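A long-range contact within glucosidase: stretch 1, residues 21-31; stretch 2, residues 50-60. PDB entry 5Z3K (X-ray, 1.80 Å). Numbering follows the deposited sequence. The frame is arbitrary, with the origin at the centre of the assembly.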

ATOM      1  N   ARG A  21      -8.018  -1.852 -11.253  1.00 11.17           N
ATOM      2  CA  ARG A  21      -6.825  -2.549 -10.784  1.00  9.61           C
ATOM      3  C   ARG A  21      -6.796  -2.538  -9.260  1.00 12.69           C
ATOM      4  O   ARG A  21      -6.933  -1.479  -8.635  1.00 10.67           O
ATOM      5  CB  ARG A  21      -5.555  -1.910 -11.361  1.00 12.41           C
ATOM      6  CG  ARG A  21      -5.533  -1.909 -12.884  1.00 12.12           C
ATOM      7  CD  ARG A  21      -4.118  -1.682 -13.442  1.00 15.92           C
ATOM      8  NE  ARG A  21      -3.630  -0.349 -13.114  1.00 13.84           N
ATOM      9  CZ  ARG A  21      -2.537  -0.107 -12.404  1.00 16.58           C
ATOM     10  NH1 ARG A  21      -1.812  -1.119 -11.945  1.00 13.66           N
ATOM     11  NH2 ARG A  21      -2.168   1.148 -12.162  1.00 15.10           N
ATOM     12  N   GLN A  22      -6.607  -3.710  -8.662  1.00 12.67           N
ATOM     13  CA  GLN A  22      -6.735  -3.852  -7.207  1.00 11.38           C
ATOM     14  C   GLN A  22      -5.422  -3.461  -6.539  1.00 12.35           C
ATOM     15  O   GLN A  22      -4.531  -4.291  -6.315  1.00 11.89           O
ATOM     16  CB  GLN A  22      -7.150  -5.273  -6.849  1.00 11.57           C
ATOM     17  CG  GLN A  22      -8.665  -5.481  -6.887  1.00 11.30           C
ATOM     18  CD  GLN A  22      -9.224  -5.470  -8.305  1.00 16.06           C
ATOM     19  OE1 GLN A  22      -8.851  -6.299  -9.137  1.00 17.69           O
ATOM     20  NE2 GLN A  22     -10.119  -4.522  -8.587  1.00 13.03           N
ATOM     21  N   LEU A  23      -5.301  -2.176  -6.199  1.00  9.54           N
ATOM     22  CA  LEU A  23      -4.087  -1.645  -5.597  1.00  8.15           C
ATOM     23  C   LEU A  23      -4.221  -1.398  -4.094  1.00  9.69           C
ATOM     24  O   LEU A  23      -3.325  -0.784  -3.494  1.00 10.13           O
ATOM     25  CB  LEU A  23      -3.674  -0.347  -6.296  1.00 10.44           C
ATOM     26  CG  LEU A  23      -3.328  -0.440  -7.790  1.00 16.98           C
ATOM     27  CD1 LEU A  23      -2.672   0.872  -8.284  1.00 12.25           C
ATOM     28  CD2 LEU A  23      -2.426  -1.611  -8.019  1.00 15.07           C
ATOM     29  N   HIS A  24      -5.306  -1.865  -3.465  1.00  7.86           N
ATOM     30  CA  HIS A  24      -5.550  -1.552  -2.052  1.00  7.34           C
ATOM     31  C   HIS A  24      -4.825  -2.534  -1.137  1.00  9.87           C
ATOM     32  O   HIS A  24      -5.433  -3.313  -0.400  1.00 10.95           O
ATOM     33  CB  HIS A  24      -7.040  -1.548  -1.726  1.00  8.61           C
ATOM     34  CG  HIS A  24      -7.388  -0.655  -0.576  1.00  9.46           C
ATOM     35  ND1 HIS A  24      -7.161   0.702  -0.603  1.00  9.97           N
ATOM     36  CD2 HIS A  24      -7.968  -0.915   0.622  1.00  9.65           C
ATOM     37  CE1 HIS A  24      -7.564   1.239   0.536  1.00 13.43           C
ATOM     38  NE2 HIS A  24      -8.065   0.280   1.295  1.00 10.63           N
ATOM     39  N   GLY A  25      -3.499  -2.469  -1.176  1.00  8.55           N
ATOM     40  CA  GLY A  25      -2.694  -3.174  -0.199  1.00  9.37           C
ATOM     41  C   GLY A  25      -2.348  -2.296   0.988  1.00 10.94           C
ATOM     42  O   GLY A  25      -2.450  -1.074   0.928  1.00 11.61           O
ATOM     43  N   THR A  26      -1.906  -2.922   2.082  1.00 11.88           N
ATOM     44  CA  THR A  26      -1.532  -2.140   3.254  1.00 10.03           C
ATOM     45  C   THR A  26      -0.603  -2.963   4.128  1.00 11.20           C
ATOM     46  O   THR A  26      -0.388  -4.154   3.902  1.00 10.51           O
ATOM     47  CB  THR A  26      -2.755  -1.695   4.065  1.00 11.57           C
ATOM     48  OG1 THR A  26      -2.373  -0.642   4.955  1.00 12.58           O
ATOM     49  CG2 THR A  26      -3.297  -2.858   4.899  1.00 10.69           C
ATOM     50  N   SER A  27      -0.057  -2.303   5.134  1.00 13.17           N
ATOM     51  CA  SER A  27       0.769  -2.965   6.123  1.00  9.27           C
ATOM     52  C   SER A  27       0.228  -2.608   7.499  1.00 10.50           C
ATOM     53  O   SER A  27      -0.647  -1.750   7.640  1.00 11.20           O
ATOM     54  CB  SER A  27       2.240  -2.560   5.991  1.00 18.00           C
ATOM     55  OG  SER A  27       2.443  -1.268   6.520  1.00 18.82           O
ATOM     56  N   GLY A  28       0.757  -3.280   8.511  1.00 13.01           N
ATOM     57  CA  GLY A  28       0.332  -3.091   9.884  1.00 15.78           C
ATOM     58  C   GLY A  28      -0.171  -4.381  10.505  1.00 13.04           C
ATOM     59  O   GLY A  28      -0.267  -5.423   9.858  1.00 11.58           O
ATOM     60  N   ILE A  29      -0.512  -4.278  11.788  1.00 11.43           N
ATOM     61  CA  ILE A  29      -0.966  -5.382  12.626  1.00 14.17           C
ATOM     62  C   ILE A  29      -2.475  -5.232  12.813  1.00 13.05           C
ATOM     63  O   ILE A  29      -2.923  -4.286  13.482  1.00 13.41           O
ATOM     64  CB  ILE A  29      -0.230  -5.399  13.975  1.00 12.85           C
ATOM     65  CG1 ILE A  29       1.278  -5.624  13.753  1.00 13.92           C
ATOM     66  CG2 ILE A  29      -0.833  -6.456  14.893  1.00 13.88           C
ATOM     67  CD1 ILE A  29       2.160  -5.342  14.987  1.00 11.47           C
ATOM     68  N   PRO A  30      -3.300  -6.126  12.251  1.00 11.38           N
ATOM     69  CA  PRO A  30      -4.751  -5.911  12.279  1.00 12.31           C
ATOM     70  C   PRO A  30      -5.459  -6.390  13.537  1.00 12.13           C
ATOM     71  O   PRO A  30      -6.624  -6.016  13.734  1.00 12.97           O
ATOM     72  CB  PRO A  30      -5.238  -6.708  11.056  1.00 12.73           C
ATOM     73  CG  PRO A  30      -4.244  -7.807  10.904  1.00 11.09           C
ATOM     74  CD  PRO A  30      -2.912  -7.210  11.321  1.00 13.87           C
ATOM     75  N   ALA A  31      -4.802  -7.176  14.383  1.00 11.31           N
ATOM     76  CA  ALA A  31      -5.455  -7.835  15.510  1.00 11.14           C
ATOM     77  C   ALA A  31      -4.383  -8.528  16.347  1.00 12.42           C
ATOM     78  O   ALA A  31      -3.278  -8.779  15.851  1.00 13.93           O
ATOM     79  CB  ALA A  31      -6.500  -8.855  15.029  1.00 12.02           C
ATOM     80  N   GLN A  50     -11.970  -3.930   2.021  1.00 10.75           N
ATOM     81  CA  GLN A  50     -11.569  -4.837   0.944  1.00 13.37           C
ATOM     82  C   GLN A  50     -10.066  -4.763   0.658  1.00 14.03           C
ATOM     83  O   GLN A  50      -9.637  -4.694  -0.497  1.00 11.96           O
ATOM     84  CB  GLN A  50     -12.389  -4.569  -0.323  1.00 12.69           C
ATOM     85  CG  GLN A  50     -13.890  -4.501  -0.030  1.00 19.09           C
ATOM     86  CD  GLN A  50     -14.736  -5.221  -1.058  1.00 29.63           C
ATOM     87  OE1 GLN A  50     -14.343  -6.259  -1.597  1.00 31.53           O
ATOM     88  NE2 GLN A  50     -15.914  -4.675  -1.329  1.00 29.48           N
ATOM     89  N   VAL A  51      -9.259  -4.755   1.724  1.00  9.35           N
ATOM     90  CA  VAL A  51      -7.810  -4.918   1.579  1.00  9.81           C
ATOM     91  C   VAL A  51      -7.539  -6.183   0.779  1.00 10.30           C
ATOM     92  O   VAL A  51      -8.107  -7.239   1.071  1.00 11.97           O
ATOM     93  CB  VAL A  51      -7.142  -4.970   2.969  1.00 12.42           C
ATOM     94  CG1 VAL A  51      -5.692  -5.503   2.874  1.00  9.65           C
ATOM     95  CG2 VAL A  51      -7.178  -3.588   3.643  1.00  9.03           C
ATOM     96  N   THR A  52      -6.668  -6.087  -0.240  1.00 10.83           N
ATOM     97  CA  THR A  52      -6.349  -7.221  -1.099  1.00 10.54           C
ATOM     98  C   THR A  52      -4.917  -7.726  -0.960  1.00 14.73           C
ATOM     99  O   THR A  52      -4.598  -8.793  -1.502  1.00 14.36           O
ATOM    100  CB  THR A  52      -6.594  -6.865  -2.577  1.00  9.30           C
ATOM    101  OG1 THR A  52      -5.967  -5.613  -2.878  1.00 10.81           O
ATOM    102  CG2 THR A  52      -8.084  -6.776  -2.879  1.00 11.38           C
ATOM    103  N   LEU A  53      -4.049  -7.003  -0.255  1.00 10.86           N
ATOM    104  CA  LEU A  53      -2.647  -7.383  -0.146  1.00 12.40           C
ATOM    105  C   LEU A  53      -2.127  -6.807   1.156  1.00 14.28           C
ATOM    106  O   LEU A  53      -2.440  -5.664   1.491  1.00 12.15           O
ATOM    107  CB  LEU A  53      -1.826  -6.869  -1.335  1.00 10.08           C
ATOM    108  CG  LEU A  53      -0.354  -7.294  -1.437  1.00 14.54           C
ATOM    109  CD1 LEU A  53      -0.214  -8.818  -1.445  1.00 11.78           C
ATOM    110  CD2 LEU A  53       0.291  -6.698  -2.680  1.00  9.73           C
ATOM    111  N   VAL A  54      -1.380  -7.613   1.909  1.00 10.22           N
ATOM    112  CA  VAL A  54      -0.845  -7.173   3.193  1.00 10.70           C
ATOM    113  C   VAL A  54       0.655  -7.444   3.226  1.00 13.10           C
ATOM    114  O   VAL A  54       1.087  -8.595   3.075  1.00 11.47           O
ATOM    115  CB  VAL A  54      -1.541  -7.853   4.380  1.00 11.62           C
ATOM    116  CG1 VAL A  54      -0.893  -7.414   5.682  1.00 12.01           C
ATOM    117  CG2 VAL A  54      -3.040  -7.525   4.378  1.00  9.78           C
ATOM    118  N   ARG A  55       1.439  -6.391   3.449  1.00 11.45           N
ATOM    119  CA  ARG A  55       2.874  -6.526   3.688  1.00 12.21           C
ATOM    120  C   ARG A  55       3.102  -6.912   5.145  1.00 10.20           C
ATOM    121  O   ARG A  55       2.488  -6.335   6.048  1.00 12.13           O
ATOM    122  CB  ARG A  55       3.588  -5.209   3.367  1.00 10.64           C
ATOM    123  CG  ARG A  55       5.111  -5.245   3.424  1.00 10.98           C
ATOM    124  CD  ARG A  55       5.709  -3.981   2.772  1.00 12.12           C
ATOM    125  NE  ARG A  55       7.158  -4.107   2.563  1.00 12.36           N
ATOM    126  CZ  ARG A  55       8.087  -3.612   3.387  1.00 12.11           C
ATOM    127  NH1 ARG A  55       7.732  -2.936   4.481  1.00 15.50           N
ATOM    128  NH2 ARG A  55       9.377  -3.795   3.119  1.00 14.05           N
ATOM    129  N   SER A  56       3.990  -7.886   5.379  1.00 11.86           N
ATOM    130  CA  SER A  56       4.136  -8.482   6.701  1.00 13.59           C
ATOM    131  C   SER A  56       5.180  -7.782   7.562  1.00 11.85           C
ATOM    132  O   SER A  56       5.352  -8.156   8.729  1.00 11.09           O
ATOM    133  CB  SER A  56       4.513  -9.960   6.568  1.00 11.57           C
ATOM    134  OG  SER A  56       5.829 -10.098   6.022  1.00 10.34           O
ATOM    135  N   TYR A  57       5.872  -6.781   7.019  1.00 13.06           N
ATOM    136  CA  TYR A  57       7.065  -6.244   7.675  1.00 11.02           C
ATOM    137  C   TYR A  57       6.759  -5.704   9.072  1.00 13.93           C
ATOM    138  O   TYR A  57       7.562  -5.872  10.000  1.00 13.12           O
ATOM    139  CB  TYR A  57       7.683  -5.158   6.788  1.00 11.40           C
ATOM    140  CG  TYR A  57       8.928  -4.526   7.367  1.00 11.03           C
ATOM    141  CD1 TYR A  57      10.158  -5.167   7.273  1.00 14.31           C
ATOM    142  CD2 TYR A  57       8.879  -3.280   7.982  1.00 13.51           C
ATOM    143  CE1 TYR A  57      11.312  -4.595   7.800  1.00 15.46           C
ATOM    144  CE2 TYR A  57      10.031  -2.690   8.506  1.00 15.40           C
ATOM    145  CZ  TYR A  57      11.240  -3.358   8.412  1.00 14.67           C
ATOM    146  OH  TYR A  57      12.375  -2.788   8.945  1.00 16.98           O
ATOM    147  N   ASP A  58       5.588  -5.096   9.268  1.00 11.51           N
ATOM    148  CA  ASP A  58       5.318  -4.523  10.583  1.00 11.26           C
ATOM    149  C   ASP A  58       4.843  -5.557  11.605  1.00 13.45           C
ATOM    150  O   ASP A  58       4.799  -5.250  12.802  1.00 15.48           O
ATOM    151  CB  ASP A  58       4.329  -3.365  10.443  1.00 13.11           C
ATOM    152  CG  ASP A  58       4.923  -2.219   9.639  1.00 19.60           C
ATOM    153  OD1 ASP A  58       6.012  -1.728  10.008  1.00 16.53           O
ATOM    154  OD2 ASP A  58       4.344  -1.845   8.604  1.00 21.68           O
ATOM    155  N   TRP A  59       4.542  -6.775  11.175  1.00 12.71           N
ATOM    156  CA  TRP A  59       4.298  -7.864  12.106  1.00 13.90           C
ATOM    157  C   TRP A  59       5.571  -8.193  12.891  1.00 11.47           C
ATOM    158  O   TRP A  59       6.677  -7.750  12.569  1.00 12.18           O
ATOM    159  CB  TRP A  59       3.827  -9.118  11.370  1.00 10.09           C
ATOM    160  CG  TRP A  59       2.578  -8.978  10.536  1.00 11.81           C
ATOM    161  CD1 TRP A  59       1.688  -7.915  10.514  1.00 13.28           C
ATOM    162  CD2 TRP A  59       2.073  -9.939   9.604  1.00 11.73           C
ATOM    163  NE1 TRP A  59       0.674  -8.171   9.624  1.00  9.92           N
ATOM    164  CE2 TRP A  59       0.886  -9.403   9.049  1.00 11.45           C
ATOM    165  CE3 TRP A  59       2.508 -11.207   9.184  1.00 10.15           C
ATOM    166  CZ2 TRP A  59       0.128 -10.094   8.099  1.00 12.46           C
ATOM    167  CZ3 TRP A  59       1.765 -11.888   8.231  1.00 12.68           C
ATOM    168  CH2 TRP A  59       0.578 -11.328   7.697  1.00  9.48           C
ATOM    169  N   VAL A  60       5.397  -8.998  13.936  1.00 13.17           N
ATOM    170  CA  VAL A  60       6.526  -9.605  14.632  1.00 14.98           C
ATOM    171  C   VAL A  60       6.867 -10.898  13.897  1.00 13.35           C
ATOM    172  O   VAL A  60       6.598 -12.000  14.394  1.00 12.28           O
ATOM    173  CB  VAL A  60       6.188  -9.830  16.122  1.00 11.39           C
ATOM    174  CG1 VAL A  60       7.358 -10.498  16.863  1.00 15.06           C
ATOM    175  CG2 VAL A  60       5.829  -8.496  16.782  1.00 13.23           C
TER
HETATM  176  O   HOH W   1      -3.682  -5.852  -4.293  1.00 11.36           O
HETATM  177  O   HOH W   2      -7.549  -3.489  -4.206  1.00  9.49           O
HETATM  178  O   HOH W   3       2.720  -5.485   8.571  1.00 14.78           O

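Where two parallel strands begin to part, a water can bridge the backbones and take over the pairing that they can no longer make directly, and this contact is a clear case. Water 3 accepts from Gly28 N (3.0 Å) and donates to Arg55 O (2.7 Å), so it occupies the gap left by a direct N to O separation of 4.3 Å; it also accepts a weak bond from Asp58 N.

Upstream, the strands pair without help. Thr26 sits opposite Val54 in a parallel bridge, its N bonding to Leu53 O and its O receiving Arg55 N, both at 2.9 Å. As in parallel sheets generally, one residue thus reaches the two neighbours of its partner. The Val54 CA also approaches Thr26 O, at 3.1 Å. Two residues earlier, in the loops leading into the strands, Thr52 N donates to His24 O at 3.0 Å and nearly straight, while waters 1 and 2 link Thr52 OG1 to Gln22 O and His24 N.

Further along, side chains add to the pairing. Ser27 OG donates to Asp58 OD2 (2.9 Å), tying stretch 1 to the type I turn from Ser56 to Trp59. Trp59 NE1 reaches Gly28 O at 2.9 Å, a weak, bent bond at the ring edge, and Ile29 CG1 packs 4.0 Å from Trp59 CD1, adding apolar contact beside that polar link.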